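Local atomic coordinates of translation initiation factor eif-2b-like protein (Chaetomium thermophilum, PDB entry 4ZEO), a protein that serves as the delta subunit of eIF2B, the heterodecameric factor that probably exchanges GDP for GTP on eIF2 during translation initiation. Residues D173-L178 / E263-A268; E360-N365 / V388-E393; T312-P317 / G343-K348. One frame throughout, in Å; residues are numbered along the deposited sequence.

Contact 1. Residues D173-L178 / E263-A268; sequences DSISRL and ERITLA
I175 and L178, one helical turn apart at the start of helix 174-191, both rest on I265 of helix 246-277. All the contacts between the segments are apolar. The CG2 methyl of I175 meets the CG2 methyl of I265 at 3.9 Å, and the two isoleucines lie side by side and run in opposing directions. In both isoleucines this methyl lies anti to the backbone N, which turns it out from the helix toward its counterpart. The longer branch of I265 is extended (chi2 179°) and carries its CD1 to the branched end of L178, at 4.1 Å from both CG and CD2 of that leucine. I265 thus uses one branch for each partner, and it sits just where helix 246-277 makes a wider pi-type turn across residues 263-266.

Polar interactions lie behind this apolar face, within 173-178. D173 is the N-cap: S176 N donates to D173 OD2 over 3.2 Å, from well above the carboxylate plane. The other oxygen, D173 OD1, is met on its syn side by S176 OG at 2.7 Å. Two bonds from one serine therefore fix the rotation of the carboxylate, whose negative charge probably interacts favourably with the helix N-terminus.

L178 also packs on A225 and A229 of helix 224-239, whereas R264 turns its guanidinium away from I175 and L178, and its NH1 hydrogen-bonds T394 OG1 in the loop after strand 387-391.

The chemistry implies a division of labour: between these segments the helices meet only through three buried aliphatic side chains, while directional bonding goes to defining where helix 174-191 begins.

Contact 2. Residues E360-N365 / V388-E393; sequences EAIFAN and VIVLCE
I362 reaches from the short strand 361-362 to V390 near the C-terminal end of strand 387-391 and to C392 just after it. From its CB, which points toward the other segment, CG1 leaves anti to the carbonyl carbon (chi1 -62°) and comes to 3.9 Å from C392 SG. The chain then runs on extended to CD1, the atom with the most neighbours here. CD1 lies 4.0 Å from C392 CB and as far from C392 SG, so the tip rests along the CB-SG bond rather than on the sulfur alone. On another flank CD1 approaches V390 CG1 more loosely, at 4.4 Å. The sulfur is brought to I362 by a first torsion that sets SG anti to the backbone N (chi1 -169°), and it serves here as an apolar surface.

F397 adds a further side-chain contact to I362, whose backbone is hydrogen-bonded to N396 and D398. Just before it, E360 and A361 both face H369 in a classic beta bulge. L391, between V390 and C392, points the opposite way, onto I272 and A276 of helix 246-277.

Through I362 the edge strand of a small antiparallel sheet packs against the C-terminal end of strand 387-391, an inner strand of the parallel sheet, in an arrangement consistent with the Rossmann-like alpha/beta fold to which the family is related.

Contact 3. Residues T312-P317 / G343-K348; sequences TVLDDP and GGLRSK
T312 and K348 mark the closest backbone approach, their CA atoms 7.6 Å apart, where the end of strand 310-314 faces the single-turn helix 345-348. The setting is a parallel alpha/beta sheet: a beta-alpha-beta unit runs from this strand through helix 321-331 to the edge strand 336-338, and the chain then returns past L314 in helix 345-348. G344, at the N-cap, has positive phi (61°), a backbone shape that favours glycine.

L314 carries the packing with one methyl for each partner. Its CD1 touches L345 CD1 at 3.9 Å, the two leucines crossing at about a right angle, while its CD2 lies 3.8 Å from K348 CB and almost as near to CG. V377 of helix 374-384 also borders L314.

The lysine chain, bent at chi2 (-54°), folds back within its own segment so that NZ meets G343 O at 2.7 Å, nearly in line with the carbonyl bond. An alanine in place of K348 would lose both the CG methylene beside L314 and the ammonium group, and would probably leave the G343 carbonyl without its mate and the turn before the helix less firmly held.

A water molecule links the two backbones' nearest residues: it lies 2.6 Å from T312 OG1 and donates to K348 O at 2.9 Å.

Along the chain the order is contact 1, contact 3, contact 2, each closing before the next opens. Contact 1 joins helices 174-191 and 246-277, whereas contacts 2 and 3 both reach the six-stranded parallel sheet, through strands 387-391 and 310-314. Contacts 1 and 2 have centres 14 Å apart and touch: S174 N probably donates to E360 OE2 at 2.8 Å, and I175 CG1 packs on E393 OE2. Contact 2 therefore forms part of the junction between the helical region and the alpha/beta region. Contact 3 lies farther out, its centre 21 Å from that of contact 2 and 28 Å from that of contact 1, and touches neither.

Contact 1. Residues D173-L178 / E263-A268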
# COMPACT_ATOMS: atom_id res chain seq x y z
N ASP A 173 -4.24 1.44 -5.80
CA ASP A 173 -3.47 1.55 -4.56
C ASP A 173 -1.97 1.39 -4.78
O ASP A 173 -1.51 0.82 -5.77
CB ASP A 173 -3.98 0.53 -3.54
CG ASP A 173 -3.83 -0.87 -4.01
OD1 ASP A 173 -4.39 -1.19 -5.08
OD2 ASP A 173 -3.15 -1.65 -3.31
N SER A 174 -1.20 1.95 -3.85
CA SER A 174 0.25 1.99 -3.93
C SER A 174 0.88 0.60 -3.92
O SER A 174 1.90 0.38 -4.58
CB SER A 174 0.82 2.83 -2.78
OG SER A 174 0.34 2.35 -1.54
N ILE A 175 0.31 -0.32 -3.15
CA ILE A 175 0.83 -1.67 -3.07
C ILE A 175 0.62 -2.46 -4.37
O ILE A 175 1.55 -3.13 -4.83
CB ILE A 175 0.21 -2.40 -1.87
CG1 ILE A 175 0.75 -1.74 -0.61
CG2 ILE A 175 0.59 -3.85 -1.83
CD1 ILE A 175 2.25 -1.66 -0.59
N SER A 176 -0.56 -2.35 -4.98
CA SER A 176 -0.85 -2.98 -6.27
C SER A 176 0.06 -2.39 -7.33
O SER A 176 0.58 -3.10 -8.19
CB SER A 176 -2.29 -2.75 -6.73
OG SER A 176 -3.21 -3.46 -5.96
N ARG A 177 0.22 -1.08 -7.26
CA ARG A 177 1.07 -0.41 -8.22
C ARG A 177 2.51 -0.92 -8.06
O ARG A 177 3.16 -1.25 -9.06
CB ARG A 177 0.99 1.11 -8.04
CG ARG A 177 -0.32 1.71 -8.49
CD ARG A 177 -0.40 3.17 -8.06
NE ARG A 177 0.59 3.96 -8.79
CZ ARG A 177 0.92 5.22 -8.49
NH1 ARG A 177 0.34 5.84 -7.47
NH2 ARG A 177 1.84 5.84 -9.22
N LEU A 178 2.97 -1.05 -6.82
CA LEU A 178 4.34 -1.48 -6.57
C LEU A 178 4.60 -2.91 -7.09
O LEU A 178 5.59 -3.16 -7.78
CB LEU A 178 4.67 -1.39 -5.06
CG LEU A 178 6.03 -1.98 -4.64
CD1 LEU A 178 7.19 -1.29 -5.34
CD2 LEU A 178 6.23 -1.92 -3.14
N GLU A 263 8.66 -10.15 1.12
CA GLU A 263 8.80 -9.55 2.43
C GLU A 263 8.04 -8.21 2.61
O GLU A 263 7.45 -7.97 3.66
CB GLU A 263 10.28 -9.38 2.74
CG GLU A 263 10.65 -8.25 3.63
CD GLU A 263 12.15 -8.07 3.74
OE1 GLU A 263 12.69 -7.13 3.12
OE2 GLU A 263 12.79 -8.90 4.44
N ARG A 264 8.02 -7.36 1.59
CA ARG A 264 7.36 -6.08 1.74
C ARG A 264 5.90 -6.06 1.27
O ARG A 264 5.18 -5.11 1.52
CB ARG A 264 8.13 -4.98 1.00
CG ARG A 264 9.64 -4.99 1.11
CD ARG A 264 10.18 -4.91 2.53
NE ARG A 264 9.97 -3.59 3.10
CZ ARG A 264 10.84 -2.59 3.12
NH1 ARG A 264 10.46 -1.45 3.68
NH2 ARG A 264 12.08 -2.71 2.63
N ILE A 265 5.45 -7.09 0.56
CA ILE A 265 4.07 -7.14 0.08
C ILE A 265 3.31 -8.36 0.56
O ILE A 265 2.42 -8.25 1.40
CB ILE A 265 4.00 -7.11 -1.45
CG1 ILE A 265 4.67 -5.83 -1.97
CG2 ILE A 265 2.54 -7.24 -1.93
CD1 ILE A 265 4.68 -5.71 -3.47
N THR A 266 3.71 -9.53 0.07
CA THR A 266 2.96 -10.76 0.34
C THR A 266 2.93 -11.17 1.81
O THR A 266 1.87 -11.28 2.40
CB THR A 266 3.54 -11.89 -0.51
OG1 THR A 266 3.77 -11.38 -1.82
CG2 THR A 266 2.58 -13.05 -0.60
N LEU A 267 4.09 -11.33 2.42
CA LEU A 267 4.16 -11.66 3.83
C LEU A 267 3.65 -10.49 4.68
O LEU A 267 3.00 -10.70 5.72
CB LEU A 267 5.59 -12.03 4.21
CG LEU A 267 5.83 -12.52 5.62
CD1 LEU A 267 5.05 -13.78 5.84
CD2 LEU A 267 7.30 -12.74 5.82
N ALA A 268 3.94 -9.27 4.22
CA ALA A 268 3.57 -8.06 4.97
C ALA A 268 2.06 -8.01 5.21
O ALA A 268 1.63 -7.70 6.33
CB ALA A 268 4.04 -6.80 4.24

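Contact 2. Residues E360-N365 / V388-E393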
# COMPACT_ATOMS: atom_id res chain seq x y z
N GLU A 360 -2.51 5.39 1.66
CA GLU A 360 -1.59 5.27 0.54
C GLU A 360 -0.13 5.45 0.96
O GLU A 360 0.76 4.89 0.36
CB GLU A 360 -1.94 6.31 -0.52
CG GLU A 360 -3.13 5.96 -1.39
CD GLU A 360 -3.26 4.50 -1.74
OE1 GLU A 360 -4.09 3.80 -1.11
OE2 GLU A 360 -2.57 4.06 -2.68
N ALA A 361 0.11 6.25 2.00
CA ALA A 361 1.47 6.52 2.45
C ALA A 361 1.52 7.11 3.84
O ALA A 361 0.51 7.61 4.35
CB ALA A 361 2.19 7.47 1.48
N ILE A 362 2.71 7.08 4.44
CA ILE A 362 2.94 7.79 5.68
C ILE A 362 4.13 8.71 5.48
O ILE A 362 5.19 8.29 5.03
CB ILE A 362 3.16 6.84 6.85
CG1 ILE A 362 1.88 6.02 7.04
CG2 ILE A 362 3.50 7.63 8.09
CD1 ILE A 362 1.83 5.25 8.27
N PHE A 363 3.93 9.98 5.78
CA PHE A 363 4.96 10.99 5.57
C PHE A 363 5.96 10.95 6.70
O PHE A 363 5.74 10.30 7.73
CB PHE A 363 4.32 12.38 5.46
CG PHE A 363 3.49 12.58 4.23
CD1 PHE A 363 4.09 12.77 2.99
CD2 PHE A 363 2.11 12.55 4.29
CE1 PHE A 363 3.33 12.95 1.86
CE2 PHE A 363 1.35 12.72 3.17
CZ PHE A 363 1.96 12.92 1.95
N ALA A 364 7.06 11.67 6.50
CA ALA A 364 8.15 11.76 7.46
C ALA A 364 7.69 12.35 8.80
O ALA A 364 8.20 11.99 9.85
CB ALA A 364 9.27 12.58 6.88
N ASN A 365 6.73 13.27 8.75
CA ASN A 365 6.15 13.86 9.97
C ASN A 365 5.14 12.95 10.67
O ASN A 365 4.54 13.34 11.66
CB ASN A 365 5.52 15.22 9.64
CG ASN A 365 4.21 15.11 8.89
OD1 ASN A 365 3.86 14.05 8.35
ND2 ASN A 365 3.50 16.21 8.82
N VAL A 388 -7.39 5.09 17.37
CA VAL A 388 -7.30 5.16 15.92
C VAL A 388 -6.05 4.38 15.53
O VAL A 388 -4.93 4.77 15.84
CB VAL A 388 -7.26 6.62 15.39
CG1 VAL A 388 -7.05 6.67 13.86
CG2 VAL A 388 -8.54 7.36 15.77
N ILE A 389 -6.28 3.23 14.89
CA ILE A 389 -5.20 2.34 14.48
C ILE A 389 -5.06 2.37 13.00
O ILE A 389 -6.01 2.09 12.25
CB ILE A 389 -5.46 0.88 14.93
CG1 ILE A 389 -5.76 0.87 16.43
CG2 ILE A 389 -4.26 -0.01 14.64
CD1 ILE A 389 -5.80 -0.52 17.03
N VAL A 390 -3.85 2.70 12.57
CA VAL A 390 -3.54 2.76 11.15
C VAL A 390 -2.70 1.56 10.76
O VAL A 390 -1.72 1.24 11.43
CB VAL A 390 -2.81 4.05 10.78
CG1 VAL A 390 -2.26 3.97 9.34
CG2 VAL A 390 -3.71 5.26 10.98
N LEU A 391 -3.13 0.88 9.70
CA LEU A 391 -2.45 -0.31 9.16
C LEU A 391 -1.71 0.04 7.88
O LEU A 391 -2.31 0.56 6.93
CB LEU A 391 -3.45 -1.42 8.88
CG LEU A 391 -4.45 -1.74 10.00
CD1 LEU A 391 -5.47 -2.80 9.55
CD2 LEU A 391 -3.70 -2.20 11.25
N CYS A 392 -0.41 -0.21 7.86
CA CYS A 392 0.38 0.18 6.71
C CYS A 392 1.72 -0.58 6.59
O CYS A 392 2.42 -0.78 7.58
CB CYS A 392 0.61 1.71 6.79
SG CYS A 392 1.30 2.50 5.35
N GLU A 393 2.10 -0.91 5.37
CA GLU A 393 3.36 -1.60 5.10
C GLU A 393 4.49 -0.58 5.23
O GLU A 393 4.31 0.58 4.88
CB GLU A 393 3.36 -2.25 3.70
CG GLU A 393 2.26 -3.28 3.50
CD GLU A 393 0.92 -2.69 2.98
OE1 GLU A 393 0.68 -1.45 3.09
OE2 GLU A 393 0.11 -3.48 2.44

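Contact 3. Residues T312-P317 / G343-K348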
# COMPACT_ATOMS: atom_id res chain seq x y z
N THR A 312 -18.75 -0.89 11.81
CA THR A 312 -19.41 0.25 11.22
C THR A 312 -18.57 0.69 10.05
O THR A 312 -17.38 0.95 10.19
CB THR A 312 -19.60 1.42 12.23
OG1 THR A 312 -20.55 1.05 13.23
CG2 THR A 312 -20.09 2.69 11.53
N VAL A 313 -19.18 0.72 8.87
CA VAL A 313 -18.48 1.16 7.68
C VAL A 313 -19.02 2.49 7.21
O VAL A 313 -20.20 2.62 6.87
CB VAL A 313 -18.58 0.11 6.55
CG1 VAL A 313 -17.79 0.58 5.34
CG2 VAL A 313 -18.04 -1.22 7.03
N LEU A 314 -18.14 3.48 7.20
CA LEU A 314 -18.48 4.82 6.78
C LEU A 314 -17.98 4.98 5.35
O LEU A 314 -17.07 4.25 4.94
CB LEU A 314 -17.83 5.84 7.71
CG LEU A 314 -18.18 5.79 9.21
CD1 LEU A 314 -17.23 6.66 10.02
CD2 LEU A 314 -19.58 6.25 9.46
N ASP A 315 -18.58 5.88 4.56
CA ASP A 315 -18.13 5.98 3.17
C ASP A 315 -18.06 7.40 2.64
O ASP A 315 -18.51 8.35 3.28
CB ASP A 315 -19.05 5.17 2.25
CG ASP A 315 -18.26 4.34 1.22
OD1 ASP A 315 -18.88 3.46 0.60
OD2 ASP A 315 -17.04 4.58 1.02
N ASP A 316 -17.45 7.51 1.47
CA ASP A 316 -17.47 8.72 0.65
C ASP A 316 -18.64 8.52 -0.32
O ASP A 316 -18.64 7.56 -1.08
CB ASP A 316 -16.14 8.89 -0.08
CG ASP A 316 -16.05 10.17 -0.91
OD1 ASP A 316 -17.07 10.68 -1.42
OD2 ASP A 316 -14.92 10.65 -1.10
N PRO A 317 -19.62 9.45 -0.32
CA PRO A 317 -20.83 9.34 -1.13
C PRO A 317 -20.52 9.29 -2.63
O PRO A 317 -21.33 8.79 -3.40
CB PRO A 317 -21.62 10.60 -0.76
CG PRO A 317 -20.57 11.56 -0.33
CD PRO A 317 -19.62 10.71 0.45
N GLY A 343 -22.15 11.89 7.49
CA GLY A 343 -23.15 12.64 8.23
C GLY A 343 -23.32 12.07 9.63
O GLY A 343 -23.31 10.85 9.81
N GLY A 344 -23.48 12.95 10.62
CA GLY A 344 -23.65 12.55 12.01
C GLY A 344 -22.46 11.76 12.52
O GLY A 344 -22.60 10.76 13.23
N LEU A 345 -21.27 12.24 12.17
CA LEU A 345 -20.03 11.53 12.48
C LEU A 345 -19.77 11.25 13.96
O LEU A 345 -19.37 10.14 14.32
CB LEU A 345 -18.86 12.33 11.91
CG LEU A 345 -17.52 11.67 11.71
CD1 LEU A 345 -17.65 10.38 10.99
CD2 LEU A 345 -16.66 12.63 10.95
N ARG A 346 -20.04 12.23 14.81
CA ARG A 346 -19.81 12.07 16.24
C ARG A 346 -20.64 10.91 16.81
O ARG A 346 -20.18 10.18 17.71
CB ARG A 346 -20.09 13.36 17.00
CG ARG A 346 -20.56 13.15 18.41
CD ARG A 346 -20.55 14.44 19.21
NE ARG A 346 -19.95 14.18 20.51
CZ ARG A 346 -19.49 15.09 21.36
NH1 ARG A 346 -19.58 16.39 21.08
NH2 ARG A 346 -18.96 14.71 22.51
N SER A 347 -21.87 10.76 16.32
CA SER A 347 -22.73 9.63 16.64
C SER A 347 -22.07 8.28 16.28
O SER A 347 -22.11 7.32 17.05
CB SER A 347 -24.06 9.76 15.91
OG SER A 347 -24.68 11.00 16.23
N LYS A 348 -21.51 8.20 15.07
CA LYS A 348 -20.97 6.97 14.50
C LYS A 348 -19.70 6.46 15.20
O LYS A 348 -19.36 5.28 15.09
CB LYS A 348 -20.68 7.16 13.00
CG LYS A 348 -21.85 7.71 12.21
CD LYS A 348 -23.12 6.92 12.38
CE LYS A 348 -24.18 7.41 11.40
NZ LYS A 348 -23.58 8.16 10.25
O HOH W 1 -20.67 2.72 15.16